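Local structure of phosphate-binding protein PstS (Borrelia burgdorferi, 4N13) at residues K176-P181 with I196-N201; I115-W118 with P124-K127; N106-L111 with K150-H155; T82-D87 with D244-S249; G55-I60 with K72-Q77. The protein binds inorganic phosphate with micromolar affinity and serves as the solute-binding lipoprotein of an ABC transporter that imports phosphate. One frame throughout, in Å; residues are numbered along the deposited sequence.

Overall arrangement
The five contacts spread over both halves of an elongated periplasmic binding protein. Contacts 4 and 5, with centres about 21 Å apart, lie toward one end, and contacts 1 and 2, about 18 Å apart, toward the other; contacts 2 and 5 are about 46 Å apart between centres. Contact 3 touches contact 2, since Ile-115 packs on helix 104-111. Along the chain, contact 5 closes first; the segments of contact 4 then bracket those of contacts 3, 2 and 1. Strand 80-93 ties the ends together: it carries Phe-84 of contact 4, and its far part meets Thr-177 and Leu-200 of contact 1, consistent with two lobes that share a phosphate site.

Contact 1: K176-P181 with I196-N201; sequences KTSLTP and IEKGLN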
# COMPACT_ATOMS: atom_id res chain seq x y z
N LYS A 176 -3.10 20.78 -4.27
CA LYS A 176 -2.11 21.20 -5.24
C LYS A 176 -2.55 20.81 -6.67
O LYS A 176 -2.40 21.58 -7.60
CB LYS A 176 -0.73 20.60 -4.91
CG LYS A 176 0.40 21.11 -5.80
CD LYS A 176 0.75 22.57 -5.59
CE LYS A 176 1.39 22.84 -4.25
NZ LYS A 176 1.71 24.28 -4.08
N THR A 177 -3.10 19.61 -6.83
CA THR A 177 -3.55 19.15 -8.14
C THR A 177 -4.69 20.08 -8.62
O THR A 177 -4.73 20.46 -9.80
CB THR A 177 -4.03 17.69 -8.06
OG1 THR A 177 -2.93 16.86 -7.69
CG2 THR A 177 -4.53 17.22 -9.40
N SER A 178 -5.57 20.47 -7.71
CA SER A 178 -6.68 21.34 -8.06
C SER A 178 -6.22 22.73 -8.51
O SER A 178 -6.92 23.38 -9.27
CB SER A 178 -7.66 21.44 -6.88
OG SER A 178 -7.24 22.34 -5.86
N LEU A 179 -5.04 23.15 -8.07
CA LEU A 179 -4.51 24.47 -8.37
C LEU A 179 -3.46 24.49 -9.46
O LEU A 179 -3.13 25.56 -9.93
CB LEU A 179 -3.90 25.09 -7.10
CG LEU A 179 -4.88 25.54 -6.02
CD1 LEU A 179 -4.14 25.99 -4.79
CD2 LEU A 179 -5.79 26.65 -6.56
N THR A 180 -2.95 23.33 -9.87
CA THR A 180 -1.80 23.28 -10.76
C THR A 180 -2.24 22.70 -12.11
O THR A 180 -2.74 21.59 -12.17
CB THR A 180 -0.70 22.39 -10.16
OG1 THR A 180 -0.34 22.87 -8.86
CG2 THR A 180 0.51 22.40 -11.01
N PRO A 181 -2.05 23.46 -13.19
CA PRO A 181 -2.55 22.94 -14.46
C PRO A 181 -1.77 21.71 -14.93
O PRO A 181 -0.59 21.54 -14.61
CB PRO A 181 -2.37 24.12 -15.43
CG PRO A 181 -1.40 25.02 -14.79
CD PRO A 181 -1.43 24.78 -13.31
N ILE A 196 -12.65 13.36 -5.70
CA ILE A 196 -13.84 13.49 -6.52
C ILE A 196 -14.63 14.76 -6.12
O ILE A 196 -15.01 15.56 -6.98
CB ILE A 196 -14.69 12.20 -6.39
CG1 ILE A 196 -14.03 11.05 -7.16
CG2 ILE A 196 -16.11 12.42 -6.85
CD1 ILE A 196 -13.94 11.28 -8.67
N GLU A 197 -14.85 14.95 -4.83
CA GLU A 197 -15.57 16.12 -4.33
C GLU A 197 -14.87 17.41 -4.73
O GLU A 197 -15.50 18.47 -4.82
CB GLU A 197 -15.72 16.05 -2.80
CG GLU A 197 -16.71 14.99 -2.32
CD GLU A 197 -16.58 14.65 -0.84
OE1 GLU A 197 -15.53 14.94 -0.22
OE2 GLU A 197 -17.52 14.04 -0.29
N LYS A 198 -13.55 17.33 -4.97
CA LYS A 198 -12.74 18.46 -5.42
C LYS A 198 -12.75 18.62 -6.95
O LYS A 198 -12.19 19.57 -7.50
CB LYS A 198 -11.31 18.27 -4.91
CG LYS A 198 -10.42 19.48 -4.96
CD LYS A 198 -10.84 20.51 -3.91
CE LYS A 198 -9.72 21.47 -3.59
NZ LYS A 198 -10.16 22.55 -2.66
N GLY A 199 -13.38 17.69 -7.66
CA GLY A 199 -13.51 17.78 -9.10
C GLY A 199 -12.31 17.27 -9.88
O GLY A 199 -12.14 17.61 -11.05
N LEU A 200 -11.50 16.41 -9.26
CA LEU A 200 -10.33 15.87 -9.93
C LEU A 200 -10.68 14.57 -10.62
O LEU A 200 -11.81 14.12 -10.53
CB LEU A 200 -9.18 15.70 -8.94
CG LEU A 200 -8.86 16.98 -8.18
CD1 LEU A 200 -7.73 16.71 -7.18
CD2 LEU A 200 -8.52 18.16 -9.10
N ASN A 201 -9.75 14.02 -11.39
CA ASN A 201 -9.96 12.76 -12.09
C ASN A 201 -9.02 11.68 -11.59
O ASN A 201 -7.83 11.90 -11.54
CB ASN A 201 -9.75 12.93 -13.59
CG ASN A 201 -10.39 11.79 -14.39
OD1 ASN A 201 -11.61 11.62 -14.37
ND2 ASN A 201 -9.58 10.96 -15.01
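Leu-200 makes the apolar part of this contact by setting its two methyl groups against the last turn of helix 170-179. CD1 rests 3.9 Å from CG2 of Thr-177 and equally close to its CB, while CD2 lies 3.8 Å from the backbone CA of Ser-178. With OG1 beside the backbone N (chi1 -63°), CG2 of Thr-177 stands anti to that N and faces the leucine; OG1 bonds to the carbonyl of Val-173 one turn back. Ile-92 of strand 80-93 touches both Thr-177 and Leu-200, so the two side chains meet where the helix end lies against the sheet.

Each segment takes in the C-terminal end of a helix. Helix 192-197 closes in a Schellman motif with Gly-199 at positive phi, and the chain then turns through Leu-200 into strand 201-205, as expected in the alternating helix and strand layout of a periplasmic binding protein.

Nearer the surface, the aliphatic chain of Lys-198, bent at chi2 (71°), passes alongside Ser-178 with CE 3.5 Å from OG, a van der Waals approach; that hydroxyl is bonded to Glu-175 O.

No hydrogen bond crosses between the segments; at the helix end Lys-176 O accepts Leu-179 N at 3.1 Å and Thr-180 OG1 at 2.7 Å, the two donors arriving from opposite faces of the carbonyl plane.

Contact 2: I115-W118 with P124-K127; sequences IQNW and PDAK
Gln-116 lies side by side with Lys-127, both chains pointing the same way, and the lysine methylenes run past the glutamine's backbone carbonyl, with CD 3.3 Å from Gln-116 O. At the far end Lys-127 NZ gives a short hydrogen bond to Gln-116 OE1 (2.6 Å), tilted 17° from the amide plane. The other end of that amide is held too, NE2 bonding to Gly-113 O, so both polar atoms of the amide have partners, which should limit its rotation.

Asn-117 reaches across to Asp-125 and Ala-126. With CG anti to the backbone N (chi1 -173°), its amide comes up against the backbone of Ala-126: OD1 accepts Ala-126 N at 3.1 Å from above the carbonyl plane, and ND2 donates to Asp-125 OD1 at 3.2 Å. The amide and carboxylate planes are 35° apart. Lys-119 N also bonds to OD1, and thus the oxygen is gripped by two backbone donors.

The two segments face each other within the connection from helix 104-111 to strand 129-133, where a single beta bridge pairs Asn-117 with Lys-127. Trp-118, where the chain takes up 3-10 geometry, bonds through N to Ala-126 O at 2.9 Å, nearly in line with the carbonyl.

Beyond that bond the Trp-118 side chain turns inward. Its CB meets Pro-124 CD at 3.9 Å and CD1 comes within 4.2 Å of Ala-126 CB, while the indole continues to Ile-110 of helix 104-111 and NE1 bonds to His-182 O.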
# COMPACT_ATOMS: atom_id res chain seq x y z
N ILE A 115 9.07 10.85 -19.38
CA ILE A 115 7.93 11.47 -20.07
C ILE A 115 7.59 12.75 -19.34
O ILE A 115 7.28 12.70 -18.16
CB ILE A 115 6.70 10.52 -20.11
CG1 ILE A 115 6.98 9.33 -21.01
CG2 ILE A 115 5.47 11.28 -20.59
CD1 ILE A 115 5.87 8.29 -21.00
N GLN A 116 7.66 13.89 -20.02
CA GLN A 116 7.41 15.19 -19.39
C GLN A 116 6.40 16.07 -20.10
O GLN A 116 6.17 17.21 -19.69
CB GLN A 116 8.71 15.96 -19.17
CG GLN A 116 9.59 15.28 -18.18
CD GLN A 116 10.75 16.12 -17.73
OE1 GLN A 116 10.70 17.37 -17.78
NE2 GLN A 116 11.80 15.46 -17.25
N ASN A 117 5.79 15.56 -21.16
CA ASN A 117 4.74 16.29 -21.84
C ASN A 117 3.65 15.30 -22.17
O ASN A 117 3.93 14.20 -22.63
CB ASN A 117 5.31 16.99 -23.09
CG ASN A 117 4.31 17.91 -23.77
OD1 ASN A 117 3.20 17.51 -24.12
ND2 ASN A 117 4.70 19.16 -23.96
N TRP A 118 2.40 15.66 -21.88
CA TRP A 118 1.29 14.74 -22.09
C TRP A 118 1.21 14.28 -23.55
O TRP A 118 0.71 13.20 -23.80
CB TRP A 118 -0.03 15.38 -21.65
CG TRP A 118 -0.11 15.59 -20.15
CD1 TRP A 118 -0.01 16.78 -19.46
CD2 TRP A 118 -0.31 14.58 -19.16
NE1 TRP A 118 -0.12 16.56 -18.11
CE2 TRP A 118 -0.33 15.22 -17.90
CE3 TRP A 118 -0.48 13.19 -19.21
CZ2 TRP A 118 -0.50 14.52 -16.72
CZ3 TRP A 118 -0.65 12.50 -18.03
CH2 TRP A 118 -0.66 13.17 -16.80
N PRO A 124 -2.70 16.08 -24.77
CA PRO A 124 -2.49 17.43 -25.29
C PRO A 124 -1.03 17.84 -25.21
O PRO A 124 -0.25 17.27 -24.43
CB PRO A 124 -3.33 18.29 -24.35
CG PRO A 124 -3.35 17.53 -23.07
CD PRO A 124 -3.41 16.09 -23.48
N ASP A 125 -0.66 18.82 -26.02
CA ASP A 125 0.64 19.46 -25.92
C ASP A 125 0.65 20.34 -24.68
O ASP A 125 0.22 21.50 -24.69
CB ASP A 125 0.89 20.31 -27.16
CG ASP A 125 2.27 20.93 -27.18
OD1 ASP A 125 3.09 20.61 -26.29
OD2 ASP A 125 2.53 21.72 -28.12
N ALA A 126 1.15 19.75 -23.60
CA ALA A 126 1.19 20.41 -22.30
C ALA A 126 2.23 19.74 -21.44
O ALA A 126 2.23 18.52 -21.30
CB ALA A 126 -0.17 20.34 -21.63
N LYS A 127 3.13 20.53 -20.88
CA LYS A 127 4.14 20.02 -19.97
C LYS A 127 3.42 19.40 -18.77
O LYS A 127 2.40 19.90 -18.30
CB LYS A 127 5.05 21.16 -19.53
CG LYS A 127 6.15 20.79 -18.56
CD LYS A 127 7.35 20.22 -19.30
CE LYS A 127 8.49 19.91 -18.35
NZ LYS A 127 9.66 19.36 -19.07

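Contact 3: N106-L111 with K150-H155; sequences NLAKIL and KIFKTH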
# COMPACT_ATOMS: atom_id res chain seq x y z
N ASN A 106 4.09 3.47 -18.69
CA ASN A 106 4.08 4.89 -18.98
C ASN A 106 3.98 5.74 -17.73
O ASN A 106 4.59 6.82 -17.64
CB ASN A 106 2.99 5.24 -19.99
CG ASN A 106 3.36 4.86 -21.40
OD1 ASN A 106 4.53 4.76 -21.72
ND2 ASN A 106 2.37 4.64 -22.24
N LEU A 107 3.24 5.26 -16.74
CA LEU A 107 3.14 5.96 -15.48
C LEU A 107 4.52 6.06 -14.82
O LEU A 107 4.91 7.13 -14.32
CB LEU A 107 2.14 5.22 -14.60
CG LEU A 107 1.83 5.87 -13.25
CD1 LEU A 107 1.30 7.28 -13.38
CD2 LEU A 107 0.79 5.02 -12.53
N ALA A 108 5.27 4.96 -14.81
CA ALA A 108 6.61 4.97 -14.24
C ALA A 108 7.52 5.94 -14.97
O ALA A 108 8.36 6.58 -14.35
CB ALA A 108 7.19 3.58 -14.26
N LYS A 109 7.36 6.07 -16.28
CA LYS A 109 8.16 7.00 -17.06
C LYS A 109 7.76 8.46 -16.80
O LYS A 109 8.59 9.35 -16.92
CB LYS A 109 8.04 6.66 -18.55
CG LYS A 109 8.80 5.40 -18.94
CD LYS A 109 8.52 5.02 -20.39
CE LYS A 109 9.32 3.82 -20.82
NZ LYS A 109 9.08 3.50 -22.25
N ILE A 110 6.51 8.72 -16.42
CA ILE A 110 6.15 10.08 -15.95
C ILE A 110 6.86 10.32 -14.61
O ILE A 110 7.48 11.37 -14.38
CB ILE A 110 4.62 10.27 -15.82
CG1 ILE A 110 3.97 10.24 -17.20
CG2 ILE A 110 4.31 11.55 -15.06
CD1 ILE A 110 2.47 10.26 -17.20
N LEU A 111 6.80 9.33 -13.74
CA LEU A 111 7.36 9.47 -12.41
C LEU A 111 8.86 9.68 -12.40
O LEU A 111 9.36 10.37 -11.52
CB LEU A 111 6.98 8.27 -11.54
CG LEU A 111 5.50 8.11 -11.27
CD1 LEU A 111 5.20 6.79 -10.59
CD2 LEU A 111 5.04 9.23 -10.41
N LYS A 150 10.44 -1.61 -9.86
CA LYS A 150 10.04 -2.78 -10.64
C LYS A 150 10.14 -2.54 -12.14
O LYS A 150 10.47 -3.45 -12.89
CB LYS A 150 8.62 -3.21 -10.26
CG LYS A 150 8.54 -3.64 -8.80
CD LYS A 150 7.30 -4.46 -8.50
CE LYS A 150 7.21 -4.77 -7.02
NZ LYS A 150 6.04 -5.63 -6.72
N ILE A 151 9.88 -1.32 -12.58
CA ILE A 151 9.86 -1.04 -14.01
C ILE A 151 11.27 -0.83 -14.57
O ILE A 151 11.55 -1.22 -15.70
CB ILE A 151 8.97 0.19 -14.33
CG1 ILE A 151 7.48 -0.10 -14.14
CG2 ILE A 151 9.23 0.69 -15.74
CD1 ILE A 151 6.94 -1.13 -15.03
N PHE A 152 12.13 -0.19 -13.79
CA PHE A 152 13.46 0.21 -14.27
C PHE A 152 14.56 -0.68 -13.73
O PHE A 152 14.52 -1.11 -12.58
CB PHE A 152 13.71 1.67 -13.92
CG PHE A 152 12.74 2.60 -14.57
CD1 PHE A 152 11.81 3.31 -13.84
CD2 PHE A 152 12.73 2.74 -15.95
CE1 PHE A 152 10.90 4.13 -14.45
CE2 PHE A 152 11.81 3.58 -16.57
CZ PHE A 152 10.90 4.27 -15.81
N LYS A 153 15.56 -0.94 -14.56
CA LYS A 153 16.61 -1.88 -14.23
C LYS A 153 17.64 -1.32 -13.25
O LYS A 153 18.12 -2.03 -12.37
CB LYS A 153 17.32 -2.30 -15.52
CG LYS A 153 18.31 -3.42 -15.32
CD LYS A 153 18.92 -3.91 -16.64
CE LYS A 153 19.93 -2.91 -17.16
NZ LYS A 153 20.60 -3.35 -18.41
N THR A 154 17.98 -0.05 -13.40
CA THR A 154 19.08 0.54 -12.63
C THR A 154 18.60 1.53 -11.57
O THR A 154 17.53 2.11 -11.69
CB THR A 154 20.07 1.28 -13.55
OG1 THR A 154 19.46 2.47 -14.05
CG2 THR A 154 20.52 0.38 -14.70
N HIS A 155 19.42 1.73 -10.55
CA HIS A 155 19.09 2.67 -9.49
C HIS A 155 18.91 4.08 -10.04
O HIS A 155 17.99 4.78 -9.63
CB HIS A 155 20.15 2.66 -8.39
CG HIS A 155 20.21 1.38 -7.61
ND1 HIS A 155 19.21 0.99 -6.75
CD2 HIS A 155 21.16 0.41 -7.56
CE1 HIS A 155 19.53 -0.17 -6.21
NE2 HIS A 155 20.70 -0.55 -6.68
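Ala-108 fits its methyl against Ile-151, the last residue of helix 138-151, and Phe-152 just after it. CB lies 3.7 Å from CG1 of Ile-151, with CB and CG2 of the same residue almost as near, and 3.8 Å from CE1 of Phe-152. Consistent with the small side chain, the CA atoms of Ala-108 and Ile-151 are 6.8 Å apart.

Phe-152 meets helix 104-111 by its edge. CE1 stands 3.5 Å from the carbonyl oxygen of Ala-108, which lies in the plane of the ring. CG of Lys-109 meets the ring edge at CZ, 3.9 Å away, its extended chain running on past the ring. One ring face is covered by CG2 of the preceding Ile-151, 3.8 Å above the centre, which helps fix the tilt of the phenyl group.

Farther out, Asn-112 and Glu-114 of the loop that follows helix 104-111 touch the phenylalanine. Deeper in the same helix pair, Leu-107 and Leu-111 pack on Leu-147, and both reach Phe-91 of strand 80-93. The arrangement is helix-to-helix packing beside the central sheet of a lobe in the periplasmic binding protein fold, with Phe-152 closing the interface where helix 138-151 ends.

Contact 4: T82-D87 with D244-S249; sequences TVFAYD and DFMTSS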
# COMPACT_ATOMS: atom_id res chain seq x y z
N THR A 82 -0.46 -15.15 4.19
CA THR A 82 -1.86 -14.96 3.88
C THR A 82 -2.13 -13.47 3.89
O THR A 82 -1.79 -12.80 4.85
CB THR A 82 -2.74 -15.62 4.96
OG1 THR A 82 -2.50 -17.02 4.96
CG2 THR A 82 -4.23 -15.35 4.70
N VAL A 83 -2.75 -12.95 2.85
CA VAL A 83 -3.07 -11.52 2.79
C VAL A 83 -4.26 -11.23 3.71
O VAL A 83 -5.22 -12.02 3.78
CB VAL A 83 -3.38 -11.10 1.34
CG1 VAL A 83 -4.62 -11.75 0.80
CG2 VAL A 83 -3.53 -9.58 1.23
N PHE A 84 -4.22 -10.09 4.41
CA PHE A 84 -5.36 -9.69 5.25
C PHE A 84 -5.78 -8.24 5.06
O PHE A 84 -6.76 -7.84 5.63
CB PHE A 84 -5.11 -9.96 6.74
CG PHE A 84 -4.22 -8.96 7.41
CD1 PHE A 84 -4.75 -7.97 8.22
CD2 PHE A 84 -2.85 -8.98 7.21
CE1 PHE A 84 -3.93 -7.04 8.83
CE2 PHE A 84 -2.04 -8.05 7.80
CZ PHE A 84 -2.57 -7.09 8.62
N ALA A 85 -5.04 -7.46 4.27
CA ALA A 85 -5.39 -6.06 4.03
C ALA A 85 -4.61 -5.54 2.86
O ALA A 85 -3.60 -6.13 2.48
CB ALA A 85 -5.15 -5.20 5.27
N TYR A 86 -5.06 -4.40 2.32
CA TYR A 86 -4.37 -3.74 1.21
C TYR A 86 -4.20 -2.26 1.50
O TYR A 86 -5.11 -1.63 2.07
CB TYR A 86 -5.14 -3.87 -0.10
CG TYR A 86 -5.38 -5.29 -0.50
CD1 TYR A 86 -4.41 -6.00 -1.19
CD2 TYR A 86 -6.57 -5.92 -0.19
CE1 TYR A 86 -4.64 -7.32 -1.56
CE2 TYR A 86 -6.80 -7.22 -0.55
CZ TYR A 86 -5.85 -7.92 -1.24
OH TYR A 86 -6.12 -9.23 -1.59
N ASP A 87 -3.05 -1.74 1.12
CA ASP A 87 -2.71 -0.33 1.19
C ASP A 87 -2.52 0.14 -0.23
O ASP A 87 -1.42 0.03 -0.81
CB ASP A 87 -1.44 -0.17 2.03
CG ASP A 87 -0.88 1.21 1.98
OD1 ASP A 87 -1.66 2.14 1.71
OD2 ASP A 87 0.34 1.37 2.23
N ASP A 244 -7.21 -16.63 12.36
CA ASP A 244 -8.61 -16.79 11.98
C ASP A 244 -9.43 -15.57 12.37
O ASP A 244 -10.31 -15.13 11.61
CB ASP A 244 -9.17 -18.05 12.65
CG ASP A 244 -10.63 -18.24 12.37
OD1 ASP A 244 -10.98 -18.54 11.21
OD2 ASP A 244 -11.43 -18.09 13.31
N PHE A 245 -9.12 -14.94 13.49
CA PHE A 245 -9.80 -13.69 13.86
C PHE A 245 -9.41 -12.54 12.92
O PHE A 245 -10.26 -11.76 12.49
CB PHE A 245 -9.52 -13.32 15.31
CG PHE A 245 -10.16 -12.02 15.71
CD1 PHE A 245 -11.52 -11.96 16.01
CD2 PHE A 245 -9.44 -10.85 15.76
CE1 PHE A 245 -12.13 -10.77 16.35
CE2 PHE A 245 -10.05 -9.65 16.10
CZ PHE A 245 -11.39 -9.62 16.40
N MET A 246 -8.13 -12.44 12.58
CA MET A 246 -7.65 -11.38 11.70
C MET A 246 -8.38 -11.36 10.35
O MET A 246 -8.60 -10.29 9.78
CB MET A 246 -6.14 -11.50 11.46
CG MET A 246 -5.29 -11.21 12.69
SD MET A 246 -3.52 -11.23 12.30
CE MET A 246 -3.42 -9.70 11.33
N THR A 247 -8.69 -12.55 9.84
CA THR A 247 -9.31 -12.70 8.54
C THR A 247 -10.84 -12.89 8.63
O THR A 247 -11.49 -13.15 7.64
CB THR A 247 -8.66 -13.86 7.75
OG1 THR A 247 -8.81 -15.08 8.48
CG2 THR A 247 -7.18 -13.59 7.54
N SER A 248 -11.39 -12.75 9.83
CA SER A 248 -12.82 -12.81 10.07
C SER A 248 -13.48 -11.48 9.69
O SER A 248 -12.81 -10.46 9.56
CB SER A 248 -13.10 -13.06 11.56
OG SER A 248 -12.79 -11.89 12.32
N SER A 249 -14.79 -11.47 9.56
CA SER A 249 -15.50 -10.24 9.24
C SER A 249 -15.23 -9.11 10.25
O SER A 249 -15.04 -7.96 9.85
CB SER A 249 -16.98 -10.53 9.10
OG SER A 249 -17.18 -11.32 7.95
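Met-246 places its terminal methyl squarely over the ring of Phe-84, and this is the tight part of the contact. CE sits 3.7 Å from the ring centroid and only 12° off the normal, a CH-pi contact, with CE1 the nearest ring atom, also at 3.7 Å. The sulfur stands farther back, SD being 5.4 Å from the centroid, and completes a Met-aromatic pair. A bend at chi3 (71°) turns CE down onto the ring. Phe-84 holds CG between its backbone N and carbonyl carbon (chi1 78°), which swings the ring toward the helix; Ala-85 CB, offset toward the rim, lies against the opposite face.

Backbone irregularity accompanies this placement. Phe-84 and Ala-85 both face Leu-226 of strand 223-230, a classic beta bulge in strand 80-93, and Gln-252 NE2 bonds to the carbonyls of both Phe-84 and Met-246, tying the bulge to the end of helix 237-246. This helix packs on the sheet of the lobe that also carries Ser-19 and Ser-49, probable phosphate-binding residues; the Phe-84 side chain is about 8 Å from that of Ser-19.

The packing thins toward the exposed Thr-82. Thr-247 lays CG2 4.3 Å from CB of Phe-84 and 4.5 Å from CG2 of Thr-82, loose apolar contacts, while its OG1 is bonded back to Ile-243 O. Just beyond, Ser-248 stands at the N-cap position of helix 249-257, where in the conformer given its OG caps Gly-251 N.

Contact 5: G55-I60 with K72-Q77; sequences GLFNKI and KEEIEQ
Phe-57 and Gln-77, whose CA atoms are 7.9 Å apart, mark the place where the ends of helix 49-57 and helix 72-76 approach each other, and no hydrogen bond joins the two segments. On the 55-60 segment the contact is made by the phenyl ring of Phe-57. Its CZ comes 3.8 Å from CB of Gln-77, which lies over one face, displaced toward the rim; measured to the ring centroid the distance is 4.1 Å, 23° off the normal, a CH-pi contact. Gln-77 thus presents its first methylene to the ring; the chain then bends at chi2 (-75°), and the amide plane is 49° from that of the ring.

Glu-74, one turn earlier, meets the far end of the same ring with its aliphatic part. CG is 3.9 Å from Phe-57 CE2, and the carbonyl O of Glu-74 lies 3.7 Å from CZ. The two side chains cross at about a right angle. With its chain extended beyond CG, Glu-74 carries its carboxylate past the phenyl group to partners elsewhere: OE2 forms a salt bridge with Arg-68 and OE1 accepts Thr-71 N, bonds that would hold the carboxylate in its charged form and fix the methylenes lying against the ring.

After Phe-57, helix 49-57 ends in a Schellman motif, with Lys-59 at positive phi and Ile-60 N bonded to Gly-55 O at 2.8 Å. Ala-79 and Asn-231 also touch Phe-57, so the ring lies between the helix that starts at Ser-49, a probable phosphate-binding residue, and the short helix 72-76 that leads into strand 80-93.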
# COMPACT_ATOMS: atom_id res chain seq x y z
N GLY A 55 12.63 -11.63 13.12
CA GLY A 55 12.28 -12.05 14.46
C GLY A 55 11.49 -13.36 14.46
O GLY A 55 11.65 -14.19 15.35
N LEU A 56 10.63 -13.55 13.48
CA LEU A 56 9.93 -14.82 13.28
C LEU A 56 10.91 -15.97 13.11
O LEU A 56 10.82 -17.00 13.81
CB LEU A 56 9.01 -14.72 12.06
CG LEU A 56 8.32 -16.00 11.60
CD1 LEU A 56 7.26 -16.44 12.60
CD2 LEU A 56 7.68 -15.79 10.26
N PHE A 57 11.90 -15.81 12.22
CA PHE A 57 12.84 -16.89 11.97
C PHE A 57 13.71 -17.18 13.19
O PHE A 57 14.18 -18.31 13.36
CB PHE A 57 13.72 -16.53 10.78
CG PHE A 57 13.01 -16.57 9.45
CD1 PHE A 57 11.85 -17.28 9.26
CD2 PHE A 57 13.54 -15.89 8.39
CE1 PHE A 57 11.24 -17.31 8.01
CE2 PHE A 57 12.94 -15.93 7.16
CZ PHE A 57 11.79 -16.63 6.98
N ASN A 58 13.92 -16.17 14.03
CA ASN A 58 14.72 -16.32 15.23
C ASN A 58 13.87 -16.62 16.48
O ASN A 58 14.37 -16.56 17.60
CB ASN A 58 15.64 -15.10 15.42
CG ASN A 58 16.77 -15.11 14.45
OD1 ASN A 58 17.77 -15.77 14.68
ND2 ASN A 58 16.61 -14.41 13.35
N LYS A 59 12.60 -16.95 16.28
CA LYS A 59 11.72 -17.42 17.37
C LYS A 59 11.43 -16.35 18.40
O LYS A 59 11.01 -16.65 19.50
CB LYS A 59 12.31 -18.66 18.07
CG LYS A 59 12.77 -19.72 17.14
CD LYS A 59 11.67 -20.16 16.21
CE LYS A 59 12.08 -21.40 15.43
NZ LYS A 59 10.98 -21.93 14.58
N ILE A 60 11.62 -15.09 18.02
CA ILE A 60 11.18 -13.98 18.85
C ILE A 60 9.69 -13.70 18.67
O ILE A 60 9.01 -13.34 19.63
CB ILE A 60 12.02 -12.73 18.52
CG1 ILE A 60 13.51 -13.04 18.71
CG2 ILE A 60 11.60 -11.53 19.36
CD1 ILE A 60 13.84 -13.61 20.05
N LYS A 72 12.42 -15.29 -2.12
CA LYS A 72 12.63 -16.72 -2.28
C LYS A 72 13.38 -17.31 -1.09
O LYS A 72 13.05 -18.40 -0.64
CB LYS A 72 13.38 -17.02 -3.59
CG LYS A 72 12.54 -16.77 -4.82
CD LYS A 72 13.27 -17.18 -6.10
CE LYS A 72 14.49 -16.32 -6.41
NZ LYS A 72 14.12 -14.91 -6.70
N GLU A 73 14.36 -16.59 -0.56
CA GLU A 73 15.11 -17.07 0.60
C GLU A 73 14.16 -17.28 1.78
O GLU A 73 14.28 -18.26 2.52
CB GLU A 73 16.23 -16.10 0.99
CG GLU A 73 17.06 -16.58 2.22
CD GLU A 73 16.54 -16.08 3.61
OE1 GLU A 73 15.70 -15.15 3.64
OE2 GLU A 73 17.00 -16.58 4.67
N GLU A 74 13.22 -16.35 1.95
CA GLU A 74 12.29 -16.47 3.07
C GLU A 74 11.39 -17.69 2.88
O GLU A 74 11.12 -18.42 3.83
CB GLU A 74 11.51 -15.16 3.23
CG GLU A 74 12.44 -14.07 3.78
CD GLU A 74 11.92 -12.66 3.64
OE1 GLU A 74 10.97 -12.41 2.89
OE2 GLU A 74 12.52 -11.78 4.30
N ILE A 75 10.92 -17.90 1.65
CA ILE A 75 10.13 -19.09 1.35
C ILE A 75 10.94 -20.36 1.63
O ILE A 75 10.45 -21.32 2.21
CB ILE A 75 9.61 -19.06 -0.11
CG1 ILE A 75 8.64 -17.90 -0.33
CG2 ILE A 75 8.96 -20.37 -0.49
CD1 ILE A 75 7.43 -17.92 0.56
N GLU A 76 12.21 -20.36 1.24
CA GLU A 76 13.05 -21.52 1.45
C GLU A 76 13.26 -21.82 2.93
O GLU A 76 13.54 -22.96 3.30
CB GLU A 76 14.37 -21.31 0.71
CG GLU A 76 14.17 -21.31 -0.81
CD GLU A 76 15.23 -20.57 -1.59
OE1 GLU A 76 16.22 -20.11 -0.98
OE2 GLU A 76 15.07 -20.43 -2.83
N GLN A 77 13.18 -20.79 3.77
CA GLN A 77 13.29 -20.95 5.21
C GLN A 77 11.96 -21.32 5.85
O GLN A 77 11.86 -21.42 7.06
CB GLN A 77 13.80 -19.66 5.84
CG GLN A 77 15.26 -19.36 5.56
CD GLN A 77 16.21 -20.24 6.36
OE1 GLN A 77 15.82 -20.88 7.35
NE2 GLN A 77 17.46 -20.25 5.95